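PDB 6BFI: VIN1, which binds actin filaments and may play a role in cell-cell adhesion, as a member of the vinculin/alpha-catenin family. Local coordinates for residues A[5-15]-A[765-773]; A[17-27]-A[40-50]. One frame throughout, in Å; residues are numbered along the deposited sequence.

Overall arrangement
Beginning at the N terminus, the chain first supplies residues 5-15, which end inside helix 8-32, and contact 1 sets them against helix 763-778. The loop closed there spans 749 residues, so the N-terminal helix meets one of the last helices of a helical chain without strands. Contact 2 lies wholly inside that loop: helix 8-32 continues through residues 17-27, and after a short connection residues 40-50 return beside it on helix 41-59. One contact is therefore nested in the other, with centres about 17 Å apart. Helix 8-32 serves both, its start facing helix 763-778 and its later turns facing helix 41-59; I772 of contact 1 also packs on A18 of contact 2.

Contact 1 (A[5-15]-A[765-773]); sequences FHTKTLESVID and TISTQLKIL
F5, just ahead of helix 8-32, offers a flat face to Q769 and an edge to L773 of helix 763-778. The Q769 chain, extended beyond CG, runs beneath that face: its CG makes a CH-pi contact 3.8 Å from the F5 ring centroid, with amide and ring planes only 24° apart. Glutamine suits this place because its methylenes and flat amide cover the ring while Q769 OE1 accepts a hydrogen bond from T254 OG1. L773 CD2 lies in the ring plane, 3.6 Å from F5 CZ.

The beta-branched I772 has two arms for different neighbours. With CG1 anti to its carbonyl carbon (chi1 -64°), it sends CD1 to within 3.9 Å of D15 CA. I772 CG2 bridges F5 and I14, 4.1 Å from F5 CE2, oblique to the ring, and 4.1 Å from I14 CG2. D15 OD1 lies 3.2 Å from the T768 CG2 methyl; T768 OG1 is hydrogen-bonded to P764 O, one turn back in its own helix.

The axes of 8-15 and 765-773 come within 11.0 Å at 47°. This plain helix-helix packing joins the start of helix 8-32 to the C-terminal helices; behind, H6, L10 and I14 pack on helix 102-145, L770 and K771 on helix 718-745.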
ATOM      1  N   PHE A   5      12.483  16.705 -10.764  1.00 53.15           N
ATOM      2  CA  PHE A   5      12.235  17.155  -9.398  1.00 55.90           C
ATOM      3  C   PHE A   5      12.217  15.986  -8.421  1.00 58.70           C
ATOM      4  O   PHE A   5      11.478  16.019  -7.431  1.00 62.11           O
ATOM      5  CB  PHE A   5      10.920  17.943  -9.289  1.00 57.48           C
ATOM      6  CG  PHE A   5      10.026  17.806 -10.487  1.00 53.89           C
ATOM      7  CD1 PHE A   5       9.337  16.627 -10.727  1.00 54.67           C
ATOM      8  CD2 PHE A   5       9.865  18.863 -11.367  1.00 51.33           C
ATOM      9  CE1 PHE A   5       8.507  16.504 -11.830  1.00 55.38           C
ATOM     10  CE2 PHE A   5       9.039  18.748 -12.470  1.00 52.30           C
ATOM     11  CZ  PHE A   5       8.359  17.567 -12.702  1.00 55.28           C
ATOM     12  N   HIS A   6      13.021  14.954  -8.680  1.00 61.93           N
ATOM     13  CA  HIS A   6      13.125  13.794  -7.803  1.00 62.36           C
ATOM     14  C   HIS A   6      13.993  14.055  -6.580  1.00 57.97           C
ATOM     15  O   HIS A   6      14.181  13.143  -5.768  1.00 59.58           O
ATOM     16  CB  HIS A   6      13.682  12.597  -8.581  1.00 63.87           C
ATOM     17  CG  HIS A   6      15.005  12.863  -9.232  1.00 67.35           C
ATOM     18  ND1 HIS A   6      16.193  12.381  -8.726  1.00 66.86           N
ATOM     19  CD2 HIS A   6      15.326  13.564 -10.345  1.00 68.43           C
ATOM     20  CE1 HIS A   6      17.189  12.772  -9.501  1.00 68.48           C
ATOM     21  NE2 HIS A   6      16.690  13.492 -10.489  1.00 71.53           N
ATOM     22  N   THR A   7      14.503  15.274  -6.425  1.00 58.31           N
ATOM     23  CA  THR A   7      15.444  15.625  -5.374  1.00 58.41           C
ATOM     24  C   THR A   7      14.999  16.926  -4.718  1.00 59.54           C
ATOM     25  O   THR A   7      14.538  17.845  -5.402  1.00 59.96           O
ATOM     26  CB  THR A   7      16.865  15.749  -5.958  1.00 61.58           C
ATOM     27  OG1 THR A   7      17.498  14.461  -5.964  1.00 62.91           O
ATOM     28  CG2 THR A   7      17.713  16.723  -5.171  1.00 66.18           C
ATOM     29  N   LYS A   8      15.119  16.988  -3.386  1.00 59.29           N
ATOM     30  CA  LYS A   8      14.712  18.184  -2.653  1.00 60.10           C
ATOM     31  C   LYS A   8      15.482  19.419  -3.104  1.00 63.73           C
ATOM     32  O   LYS A   8      14.943  20.530  -3.066  1.00 63.90           O
ATOM     33  CB  LYS A   8      14.893  17.968  -1.151  1.00 59.40           C
ATOM     34  CG  LYS A   8      13.950  16.937  -0.557  1.00 64.69           C
ATOM     35  CD  LYS A   8      14.270  16.672   0.906  1.00 69.43           C
ATOM     36  CE  LYS A   8      13.288  15.687   1.514  1.00 62.75           C
ATOM     37  NZ  LYS A   8      13.582  15.440   2.953  1.00 77.59           N
ATOM     38  N   THR A   9      16.739  19.252  -3.520  1.00 63.33           N
ATOM     39  CA  THR A   9      17.485  20.374  -4.080  1.00 65.33           C
ATOM     40  C   THR A   9      16.906  20.802  -5.424  1.00 64.16           C
ATOM     41  O   THR A   9      16.771  22.003  -5.696  1.00 69.83           O
ATOM     42  CB  THR A   9      18.961  20.002  -4.227  1.00 64.01           C
ATOM     43  OG1 THR A   9      19.510  19.709  -2.936  1.00 62.57           O
ATOM     44  CG2 THR A   9      19.743  21.143  -4.862  1.00 60.56           C
ATOM     45  N   LEU A  10      16.558  19.830  -6.273  1.00 62.61           N
ATOM     46  CA  LEU A  10      15.953  20.140  -7.565  1.00 61.59           C
ATOM     47  C   LEU A  10      14.672  20.943  -7.395  1.00 58.97           C
ATOM     48  O   LEU A  10      14.528  22.028  -7.964  1.00 51.78           O
ATOM     49  CB  LEU A  10      15.676  18.849  -8.334  1.00 59.51           C
ATOM     50  CG  LEU A  10      16.799  18.318  -9.222  1.00 58.82           C
ATOM     51  CD1 LEU A  10      16.444  16.941  -9.754  1.00 61.23           C
ATOM     52  CD2 LEU A  10      17.055  19.277 -10.368  1.00 56.50           C
ATOM     53  N   GLU A  11      13.726  20.418  -6.613  1.00 62.22           N
ATOM     54  CA  GLU A  11      12.478  21.136  -6.374  1.00 61.37           C
ATOM     55  C   GLU A  11      12.732  22.478  -5.702  1.00 61.67           C
ATOM     56  O   GLU A  11      12.133  23.496  -6.077  1.00 57.49           O
ATOM     57  CB  GLU A  11      11.543  20.273  -5.527  1.00 62.73           C
ATOM     58  CG  GLU A  11      10.398  21.034  -4.880  1.00 65.99           C
ATOM     59  CD  GLU A  11       9.556  20.157  -3.973  1.00 69.59           C
ATOM     60  OE1 GLU A  11       9.445  18.942  -4.250  1.00 67.27           O
ATOM     61  OE2 GLU A  11       9.009  20.681  -2.980  1.00 72.84           O
ATOM     62  N   SER A  12      13.638  22.501  -4.722  1.00 66.51           N
ATOM     63  CA  SER A  12      13.897  23.723  -3.967  1.00 66.88           C
ATOM     64  C   SER A  12      14.404  24.843  -4.864  1.00 64.08           C
ATOM     65  O   SER A  12      14.051  26.011  -4.665  1.00 57.05           O
ATOM     66  CB  SER A  12      14.891  23.440  -2.842  1.00 65.79           C
ATOM     67  OG  SER A  12      15.197  24.620  -2.121  1.00 70.27           O
ATOM     68  N   VAL A  13      15.227  24.511  -5.851  1.00 57.48           N
ATOM     69  CA  VAL A  13      15.773  25.511  -6.770  1.00 59.86           C
ATOM     70  C   VAL A  13      14.798  25.849  -7.890  1.00 60.61           C
ATOM     71  O   VAL A  13      14.566  27.017  -8.198  1.00 61.83           O
ATOM     72  CB  VAL A  13      17.133  25.031  -7.330  1.00 64.34           C
ATOM     73  CG1 VAL A  13      17.531  25.859  -8.544  1.00 53.98           C
ATOM     74  CG2 VAL A  13      18.213  25.085  -6.258  1.00 61.38           C
ATOM     75  N   ILE A  14      14.212  24.835  -8.514  1.00 58.38           N
ATOM     76  CA  ILE A  14      13.427  25.040  -9.725  1.00 57.78           C
ATOM     77  C   ILE A  14      12.059  25.651  -9.422  1.00 60.55           C
ATOM     78  O   ILE A  14      11.526  26.420 -10.234  1.00 59.55           O
ATOM     79  CB  ILE A  14      13.301  23.710 -10.496  1.00 57.69           C
ATOM     80  CG1 ILE A  14      14.677  23.292 -11.025  1.00 65.93           C
ATOM     81  CG2 ILE A  14      12.297  23.811 -11.636  1.00 54.41           C
ATOM     82  CD1 ILE A  14      14.658  22.029 -11.852  1.00 69.24           C
ATOM     83  N   ASP A  15      11.473  25.344  -8.262  1.00 60.44           N
ATOM     84  CA  ASP A  15      10.134  25.847  -7.955  1.00 68.78           C
ATOM     85  C   ASP A  15      10.051  27.372  -7.991  1.00 61.77           C
ATOM     86  O   ASP A  15       9.223  27.910  -8.750  1.00 57.53           O
ATOM     87  CB  ASP A  15       9.670  25.264  -6.614  1.00 81.34           C
ATOM     88  CG  ASP A  15       8.295  25.750  -6.213  1.00 88.20           C
ATOM     89  OD1 ASP A  15       7.298  25.234  -6.761  1.00 95.59           O
ATOM     90  OD2 ASP A  15       8.210  26.645  -5.346  1.00 92.33           O
ATOM     91  N   THR A 765       3.542  17.435  -3.310  1.00 66.67           N
ATOM     92  CA  THR A 765       4.519  17.297  -4.384  1.00 63.41           C
ATOM     93  C   THR A 765       3.835  17.223  -5.743  1.00 55.26           C
ATOM     94  O   THR A 765       4.355  17.749  -6.736  1.00 56.01           O
ATOM     95  CB  THR A 765       5.391  16.062  -4.157  1.00 64.55           C
ATOM     96  OG1 THR A 765       4.566  14.948  -3.796  1.00 65.11           O
ATOM     97  CG2 THR A 765       6.399  16.326  -3.053  1.00 68.36           C
ATOM     98  N   ILE A 766       2.667  16.580  -5.808  1.00 52.39           N
ATOM     99  CA  ILE A 766       1.906  16.551  -7.056  1.00 54.55           C
ATOM    100  C   ILE A 766       1.549  17.962  -7.495  1.00 53.79           C
ATOM    101  O   ILE A 766       1.673  18.305  -8.675  1.00 53.12           O
ATOM    102  CB  ILE A 766       0.642  15.685  -6.909  1.00 54.50           C
ATOM    103  CG1 ILE A 766       0.993  14.222  -6.662  1.00 54.04           C
ATOM    104  CG2 ILE A 766      -0.197  15.783  -8.162  1.00 55.40           C
ATOM    105  CD1 ILE A 766      -0.217  13.383  -6.289  1.00 52.91           C
ATOM    106  N   SER A 767       1.094  18.801  -6.561  1.00 55.90           N
ATOM    107  CA  SER A 767       0.665  20.147  -6.934  1.00 57.24           C
ATOM    108  C   SER A 767       1.853  21.025  -7.310  1.00 58.59           C
ATOM    109  O   SER A 767       1.763  21.837  -8.244  1.00 58.69           O
ATOM    110  CB  SER A 767      -0.139  20.777  -5.797  1.00 62.72           C
ATOM    111  OG  SER A 767       0.639  20.892  -4.620  1.00 67.39           O
ATOM    112  N   THR A 768       2.972  20.881  -6.595  1.00 58.69           N
ATOM    113  CA  THR A 768       4.184  21.615  -6.952  1.00 57.38           C
ATOM    114  C   THR A 768       4.650  21.240  -8.355  1.00 56.97           C
ATOM    115  O   THR A 768       4.890  22.112  -9.206  1.00 59.12           O
ATOM    116  CB  THR A 768       5.279  21.335  -5.922  1.00 54.22           C
ATOM    117  OG1 THR A 768       4.808  21.686  -4.614  1.00 55.83           O
ATOM    118  CG2 THR A 768       6.535  22.135  -6.236  1.00 49.95           C
ATOM    119  N   GLN A 769       4.768  19.934  -8.616  1.00 54.93           N
ATOM    120  CA  GLN A 769       5.096  19.476  -9.960  1.00 57.87           C
ATOM    121  C   GLN A 769       4.071  19.956 -10.977  1.00 58.55           C
ATOM    122  O   GLN A 769       4.420  20.217 -12.130  1.00 61.04           O
ATOM    123  CB  GLN A 769       5.195  17.950  -9.987  1.00 56.25           C
ATOM    124  CG  GLN A 769       6.320  17.388  -9.137  1.00 61.41           C
ATOM    125  CD  GLN A 769       6.396  15.874  -9.199  1.00 66.51           C
ATOM    126  OE1 GLN A 769       5.769  15.242 -10.051  1.00 72.76           O
ATOM    127  NE2 GLN A 769       7.165  15.283  -8.292  1.00 67.26           N
ATOM    128  N   LEU A 770       2.809  20.092 -10.567  1.00 54.92           N
ATOM    129  CA  LEU A 770       1.777  20.575 -11.479  1.00 52.17           C
ATOM    130  C   LEU A 770       2.058  22.009 -11.903  1.00 51.37           C
ATOM    131  O   LEU A 770       1.996  22.340 -13.092  1.00 56.09           O
ATOM    132  CB  LEU A 770       0.397  20.468 -10.827  1.00 53.06           C
ATOM    133  CG  LEU A 770      -0.772  21.012 -11.654  1.00 52.68           C
ATOM    134  CD1 LEU A 770      -1.009  20.160 -12.893  1.00 53.93           C
ATOM    135  CD2 LEU A 770      -2.034  21.101 -10.814  1.00 49.67           C
ATOM    136  N   LYS A 771       2.370  22.879 -10.939  1.00 44.23           N
ATOM    137  CA  LYS A 771       2.660  24.267 -11.282  1.00 45.96           C
ATOM    138  C   LYS A 771       3.906  24.371 -12.152  1.00 52.60           C
ATOM    139  O   LYS A 771       3.919  25.111 -13.145  1.00 56.87           O
ATOM    140  CB  LYS A 771       2.814  25.104 -10.013  1.00 52.35           C
ATOM    141  CG  LYS A 771       1.528  25.247  -9.218  1.00 58.85           C
ATOM    142  CD  LYS A 771       1.698  26.210  -8.059  1.00 63.31           C
ATOM    143  CE  LYS A 771       2.726  25.703  -7.065  1.00 60.54           C
ATOM    144  NZ  LYS A 771       2.887  26.647  -5.927  1.00 61.04           N
ATOM    145  N   ILE A 772       4.959  23.623 -11.808  1.00 49.33           N
ATOM    146  CA  ILE A 772       6.183  23.676 -12.606  1.00 50.91           C
ATOM    147  C   ILE A 772       5.917  23.199 -14.030  1.00 49.61           C
ATOM    148  O   ILE A 772       6.299  23.855 -15.008  1.00 51.46           O
ATOM    149  CB  ILE A 772       7.299  22.856 -11.932  1.00 52.76           C
ATOM    150  CG1 ILE A 772       7.672  23.474 -10.583  1.00 59.79           C
ATOM    151  CG2 ILE A 772       8.515  22.768 -12.840  1.00 51.74           C
ATOM    152  CD1 ILE A 772       8.720  22.694  -9.819  1.00 64.64           C
ATOM    153  N   LEU A 773       5.244  22.054 -14.168  1.00 48.08           N
ATOM    154  CA  LEU A 773       5.048  21.462 -15.487  1.00 48.72           C
ATOM    155  C   LEU A 773       4.087  22.279 -16.338  1.00 69.11           C
ATOM    156  O   LEU A 773       4.240  22.332 -17.564  1.00 73.61           O
ATOM    157  CB  LEU A 773       4.549  20.024 -15.345  1.00 47.20           C
ATOM    158  CG  LEU A 773       5.552  19.038 -14.732  1.00 53.23           C
ATOM    159  CD1 LEU A 773       4.898  17.687 -14.459  1.00 52.84           C
ATOM    160  CD2 LEU A 773       6.771  18.882 -15.619  1.00 49.68           C
TER

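Contact 2 (A[17-27]-A[40-50]); sequences VAQQVGQLVLF and LTPLVQGVGIA
L43 enters helix 17-27 as a knob, its side chain seated in the hole formed by Q20, Q23, L24 and F27. The CD2 methyl does most of the touching: it lies 3.6 Å from the backbone Q20 O and 3.7 Å from L24 CD2, and it approaches the F27 ring at its edge. Leucine fits such a hole because it is branched at CG, so one methyl can fill the base while CB still packs on L24.

The other apolar contacts extend this seam both ways. L24 turns CG away from its own C=O carbon (chi1 -78°), which places its two methyls on different neighbours: CD2 rests 3.8 Å from L40 CB, whereas CD1 crosses to V44 CG2 at 3.9 Å. Beyond it F27 CB meets L40 CD2 at 3.6 Å. Towards the other end the compact valines V17 and V47 touch through their CG1 methyls at 4.1 Å, and the small A50 borders V17.

Two glutamines join in. The Q20 chain, extended beyond CG, runs alongside V47, antiparallel to it; Q20 OE1 lies 3.4 Å from V47 CG2, and Q20 CB packs on the same methyl. Q23 works through carbon, its CB on L43 CD2. No hydrogen bond joins the two segments.

Segments 17-27 and 41-50 run antiparallel, 155° between their directions with axes 10.0 Å apart. L40, V44 and V47 also pack on helix 68-97, and V17, A18 and V21 on helix 102-145. This up-and-down packing of successive helices is characteristic of the antiparallel helical bundles from which vinculin-family proteins are built.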
ATOM      1  N   VAL A  17      12.038  29.645  -9.341  1.00 55.80           N
ATOM      2  CA  VAL A  17      12.387  30.188 -10.649  1.00 58.81           C
ATOM      3  C   VAL A  17      11.253  29.962 -11.641  1.00 56.58           C
ATOM      4  O   VAL A  17      10.916  30.850 -12.435  1.00 57.48           O
ATOM      5  CB  VAL A  17      13.710  29.577 -11.149  1.00 60.35           C
ATOM      6  CG1 VAL A  17      14.120  30.208 -12.472  1.00 56.25           C
ATOM      7  CG2 VAL A  17      14.804  29.759 -10.106  1.00 64.41           C
ATOM      8  N   ALA A  18      10.646  28.772 -11.615  1.00 58.47           N
ATOM      9  CA  ALA A  18       9.482  28.524 -12.458  1.00 54.88           C
ATOM     10  C   ALA A  18       8.336  29.457 -12.090  1.00 55.84           C
ATOM     11  O   ALA A  18       7.579  29.901 -12.963  1.00 58.27           O
ATOM     12  CB  ALA A  18       9.046  27.064 -12.342  1.00 52.66           C
ATOM     13  N   GLN A  19       8.200  29.771 -10.799  1.00 52.96           N
ATOM     14  CA  GLN A  19       7.182  30.726 -10.374  1.00 54.34           C
ATOM     15  C   GLN A  19       7.450  32.110 -10.966  1.00 56.58           C
ATOM     16  O   GLN A  19       6.537  32.765 -11.485  1.00 51.96           O
ATOM     17  CB  GLN A  19       7.134  30.774  -8.846  1.00 53.58           C
ATOM     18  CG  GLN A  19       5.824  31.277  -8.266  1.00 57.97           C
ATOM     19  CD  GLN A  19       5.779  32.785  -8.147  1.00 63.98           C
ATOM     20  OE1 GLN A  19       6.799  33.461  -8.281  1.00 70.93           O
ATOM     21  NE2 GLN A  19       4.592  33.322  -7.892  1.00 63.31           N
ATOM     22  N   GLN A  20       8.708  32.560 -10.911  1.00 58.49           N
ATOM     23  CA  GLN A  20       9.060  33.872 -11.449  1.00 62.50           C
ATOM     24  C   GLN A  20       8.842  33.935 -12.957  1.00 59.84           C
ATOM     25  O   GLN A  20       8.330  34.933 -13.479  1.00 56.21           O
ATOM     26  CB  GLN A  20      10.514  34.204 -11.111  1.00 64.69           C
ATOM     27  CG  GLN A  20      10.778  34.487  -9.644  1.00 66.20           C
ATOM     28  CD  GLN A  20      12.243  34.763  -9.364  1.00 75.89           C
ATOM     29  OE1 GLN A  20      13.128  34.138  -9.948  1.00 77.12           O
ATOM     30  NE2 GLN A  20      12.506  35.711  -8.472  1.00 81.40           N
ATOM     31  N   VAL A  21       9.239  32.882 -13.674  1.00 63.81           N
ATOM     32  CA  VAL A  21       9.051  32.845 -15.123  1.00 64.67           C
ATOM     33  C   VAL A  21       7.566  32.871 -15.463  1.00 67.15           C
ATOM     34  O   VAL A  21       7.120  33.615 -16.351  1.00 68.34           O
ATOM     35  CB  VAL A  21       9.751  31.608 -15.712  1.00 68.38           C
ATOM     36  CG1 VAL A  21       9.124  31.216 -17.032  1.00 73.12           C
ATOM     37  CG2 VAL A  21      11.236  31.876 -15.877  1.00 69.76           C
ATOM     38  N   GLY A  22       6.779  32.054 -14.759  1.00 63.73           N
ATOM     39  CA  GLY A  22       5.339  32.107 -14.926  1.00 60.23           C
ATOM     40  C   GLY A  22       4.786  33.501 -14.718  1.00 57.20           C
ATOM     41  O   GLY A  22       3.911  33.950 -15.463  1.00 53.11           O
ATOM     42  N   GLN A  23       5.303  34.217 -13.714  1.00 57.09           N
ATOM     43  CA  GLN A  23       4.870  35.595 -13.510  1.00 60.32           C
ATOM     44  C   GLN A  23       5.294  36.496 -14.664  1.00 59.82           C
ATOM     45  O   GLN A  23       4.593  37.466 -14.976  1.00 56.06           O
ATOM     46  CB  GLN A  23       5.406  36.133 -12.186  1.00 61.79           C
ATOM     47  CG  GLN A  23       4.667  35.600 -10.970  1.00 62.90           C
ATOM     48  CD  GLN A  23       4.770  36.530  -9.779  1.00 68.78           C
ATOM     49  OE1 GLN A  23       5.638  37.401  -9.728  1.00 71.84           O
ATOM     50  NE2 GLN A  23       3.873  36.356  -8.814  1.00 70.60           N
ATOM     51  N   LEU A  24       6.427  36.200 -15.308  1.00 63.19           N
ATOM     52  CA  LEU A  24       6.804  36.952 -16.503  1.00 64.73           C
ATOM     53  C   LEU A  24       5.784  36.756 -17.617  1.00 65.58           C
ATOM     54  O   LEU A  24       5.381  37.720 -18.281  1.00 66.41           O
ATOM     55  CB  LEU A  24       8.197  36.540 -16.977  1.00 66.19           C
ATOM     56  CG  LEU A  24       9.376  37.121 -16.199  1.00 67.00           C
ATOM     57  CD1 LEU A  24      10.688  36.534 -16.699  1.00 69.77           C
ATOM     58  CD2 LEU A  24       9.379  38.638 -16.320  1.00 64.49           C
ATOM     59  N   VAL A  25       5.348  35.512 -17.832  1.00 66.41           N
ATOM     60  CA  VAL A  25       4.319  35.262 -18.840  1.00 64.94           C
ATOM     61  C   VAL A  25       3.019  35.968 -18.467  1.00 63.95           C
ATOM     62  O   VAL A  25       2.352  36.570 -19.320  1.00 68.78           O
ATOM     63  CB  VAL A  25       4.114  33.748 -19.028  1.00 64.06           C
ATOM     64  CG1 VAL A  25       2.975  33.481 -20.000  1.00 64.25           C
ATOM     65  CG2 VAL A  25       5.400  33.099 -19.518  1.00 66.22           C
ATOM     66  N   LEU A  26       2.645  35.917 -17.183  1.00 61.75           N
ATOM     67  CA  LEU A  26       1.408  36.553 -16.743  1.00 62.70           C
ATOM     68  C   LEU A  26       1.449  38.063 -16.957  1.00 64.13           C
ATOM     69  O   LEU A  26       0.447  38.667 -17.352  1.00 62.99           O
ATOM     70  CB  LEU A  26       1.144  36.230 -15.272  1.00 63.59           C
ATOM     71  CG  LEU A  26       0.909  34.771 -14.868  1.00 64.52           C
ATOM     72  CD1 LEU A  26       0.821  34.645 -13.352  1.00 63.63           C
ATOM     73  CD2 LEU A  26      -0.343  34.221 -15.523  1.00 63.92           C
ATOM     74  N   PHE A  27       2.597  38.691 -16.687  1.00 64.11           N
ATOM     75  CA  PHE A  27       2.737  40.123 -16.935  1.00 60.64           C
ATOM     76  C   PHE A  27       2.678  40.432 -18.424  1.00 64.88           C
ATOM     77  O   PHE A  27       2.039  41.411 -18.837  1.00 65.31           O
ATOM     78  CB  PHE A  27       4.051  40.633 -16.345  1.00 61.99           C
ATOM     79  CG  PHE A  27       3.960  41.028 -14.900  1.00 61.32           C
ATOM     80  CD1 PHE A  27       2.911  41.804 -14.441  1.00 61.41           C
ATOM     81  CD2 PHE A  27       4.933  40.623 -14.000  1.00 56.73           C
ATOM     82  CE1 PHE A  27       2.834  42.170 -13.108  1.00 61.94           C
ATOM     83  CE2 PHE A  27       4.859  40.982 -12.667  1.00 56.52           C
ATOM     84  CZ  PHE A  27       3.811  41.756 -12.221  1.00 59.04           C
ATOM     85  N   LEU A  40       9.447  44.373 -17.093  1.00 70.64           N
ATOM     86  CA  LEU A  40       9.907  43.044 -16.712  1.00 68.04           C
ATOM     87  C   LEU A  40      11.366  43.016 -16.276  1.00 68.68           C
ATOM     88  O   LEU A  40      11.867  41.940 -15.930  1.00 68.10           O
ATOM     89  CB  LEU A  40       9.699  42.075 -17.877  1.00 65.74           C
ATOM     90  CG  LEU A  40       8.304  42.125 -18.502  1.00 62.30           C
ATOM     91  CD1 LEU A  40       8.206  41.206 -19.709  1.00 62.94           C
ATOM     92  CD2 LEU A  40       7.256  41.765 -17.465  1.00 62.27           C
ATOM     93  N   THR A  41      12.050  44.161 -16.276  1.00 72.03           N
ATOM     94  CA  THR A  41      13.480  44.183 -15.973  1.00 73.14           C
ATOM     95  C   THR A  41      13.822  43.639 -14.590  1.00 76.11           C
ATOM     96  O   THR A  41      14.771  42.842 -14.490  1.00 78.83           O
ATOM     97  CB  THR A  41      14.020  45.606 -16.162  1.00 75.71           C
ATOM     98  OG1 THR A  41      13.872  45.997 -17.533  1.00 76.28           O
ATOM     99  CG2 THR A  41      15.492  45.678 -15.776  1.00 78.01           C
ATOM    100  N   PRO A  42      13.134  44.010 -13.501  1.00 79.88           N
ATOM    101  CA  PRO A  42      13.531  43.457 -12.191  1.00 80.39           C
ATOM    102  C   PRO A  42      13.394  41.945 -12.102  1.00 77.52           C
ATOM    103  O   PRO A  42      14.313  41.267 -11.619  1.00 78.60           O
ATOM    104  CB  PRO A  42      12.594  44.182 -11.212  1.00 82.66           C
ATOM    105  CG  PRO A  42      11.434  44.614 -12.039  1.00 83.21           C
ATOM    106  CD  PRO A  42      12.020  44.969 -13.366  1.00 82.84           C
ATOM    107  N   LEU A  43      12.268  41.395 -12.560  1.00 75.15           N
ATOM    108  CA  LEU A  43      12.067  39.950 -12.506  1.00 72.68           C
ATOM    109  C   LEU A  43      13.110  39.216 -13.341  1.00 69.55           C
ATOM    110  O   LEU A  43      13.650  38.183 -12.918  1.00 75.13           O
ATOM    111  CB  LEU A  43      10.655  39.612 -12.983  1.00 74.31           C
ATOM    112  CG  LEU A  43       9.867  38.550 -12.217  1.00 78.29           C
ATOM    113  CD1 LEU A  43       9.851  38.864 -10.731  1.00 78.74           C
ATOM    114  CD2 LEU A  43       8.449  38.461 -12.758  1.00 80.14           C
ATOM    115  N   VAL A  44      13.414  39.745 -14.530  1.00 64.99           N
ATOM    116  CA  VAL A  44      14.431  39.139 -15.382  1.00 65.02           C
ATOM    117  C   VAL A  44      15.799  39.214 -14.717  1.00 67.35           C
ATOM    118  O   VAL A  44      16.610  38.287 -14.827  1.00 70.08           O
ATOM    119  CB  VAL A  44      14.429  39.812 -16.768  1.00 65.78           C
ATOM    120  CG1 VAL A  44      15.650  39.395 -17.568  1.00 63.55           C
ATOM    121  CG2 VAL A  44      13.153  39.460 -17.520  1.00 64.26           C
ATOM    122  N   GLN A  45      16.078  40.311 -14.010  1.00 67.78           N
ATOM    123  CA  GLN A  45      17.330  40.407 -13.267  1.00 70.37           C
ATOM    124  C   GLN A  45      17.401  39.355 -12.167  1.00 70.83           C
ATOM    125  O   GLN A  45      18.456  38.754 -11.940  1.00 70.19           O
ATOM    126  CB  GLN A  45      17.491  41.808 -12.677  1.00 74.21           C
ATOM    127  CG  GLN A  45      17.958  42.853 -13.676  1.00 81.82           C
ATOM    128  CD  GLN A  45      18.164  44.214 -13.038  1.00 89.49           C
ATOM    129  OE1 GLN A  45      17.557  44.531 -12.014  1.00 90.92           O
ATOM    130  NE2 GLN A  45      19.028  45.026 -13.640  1.00 93.02           N
ATOM    131  N   GLY A  46      16.285  39.117 -11.474  1.00 73.33           N
ATOM    132  CA  GLY A  46      16.275  38.090 -10.445  1.00 75.92           C
ATOM    133  C   GLY A  46      16.543  36.706 -11.007  1.00 76.69           C
ATOM    134  O   GLY A  46      17.407  35.973 -10.509  1.00 84.05           O
ATOM    135  N   VAL A  47      15.812  36.335 -12.063  1.00 70.66           N
ATOM    136  CA  VAL A  47      16.034  35.035 -12.692  1.00 68.45           C
ATOM    137  C   VAL A  47      17.471  34.917 -13.189  1.00 71.29           C
ATOM    138  O   VAL A  47      18.125  33.884 -13.002  1.00 72.95           O
ATOM    139  CB  VAL A  47      15.021  34.809 -13.829  1.00 62.54           C
ATOM    140  CG1 VAL A  47      15.361  33.539 -14.589  1.00 61.53           C
ATOM    141  CG2 VAL A  47      13.615  34.736 -13.269  1.00 62.60           C
ATOM    142  N   GLY A  48      17.987  35.978 -13.811  1.00 70.94           N
ATOM    143  CA  GLY A  48      19.347  35.938 -14.320  1.00 73.72           C
ATOM    144  C   GLY A  48      20.391  35.814 -13.229  1.00 76.52           C
ATOM    145  O   GLY A  48      21.441  35.201 -13.437  1.00 83.19           O
ATOM    146  N   ILE A  49      20.125  36.389 -12.055  1.00 75.14           N
ATOM    147  CA  ILE A  49      21.071  36.276 -10.952  1.00 74.87           C
ATOM    148  C   ILE A  49      21.024  34.876 -10.352  1.00 72.18           C
ATOM    149  O   ILE A  49      22.064  34.306  -9.995  1.00 75.21           O
ATOM    150  CB  ILE A  49      20.803  37.370  -9.902  1.00 75.53           C
ATOM    151  CG1 ILE A  49      21.463  38.682 -10.333  1.00 76.96           C
ATOM    152  CG2 ILE A  49      21.299  36.946  -8.526  1.00 77.07           C
ATOM    153  CD1 ILE A  49      21.420  39.769  -9.280  1.00 79.64           C
ATOM    154  N   ALA A  50      19.826  34.291 -10.242  1.00 66.22           N
ATOM    155  CA  ALA A  50      19.737  32.899  -9.806  1.00 63.95           C
ATOM    156  C   ALA A  50      20.483  31.976 -10.764  1.00 65.33           C
ATOM    157  O   ALA A  50      21.226  31.082 -10.331  1.00 69.45           O
ATOM    158  CB  ALA A  50      18.273  32.477  -9.683  1.00 61.76           C
TER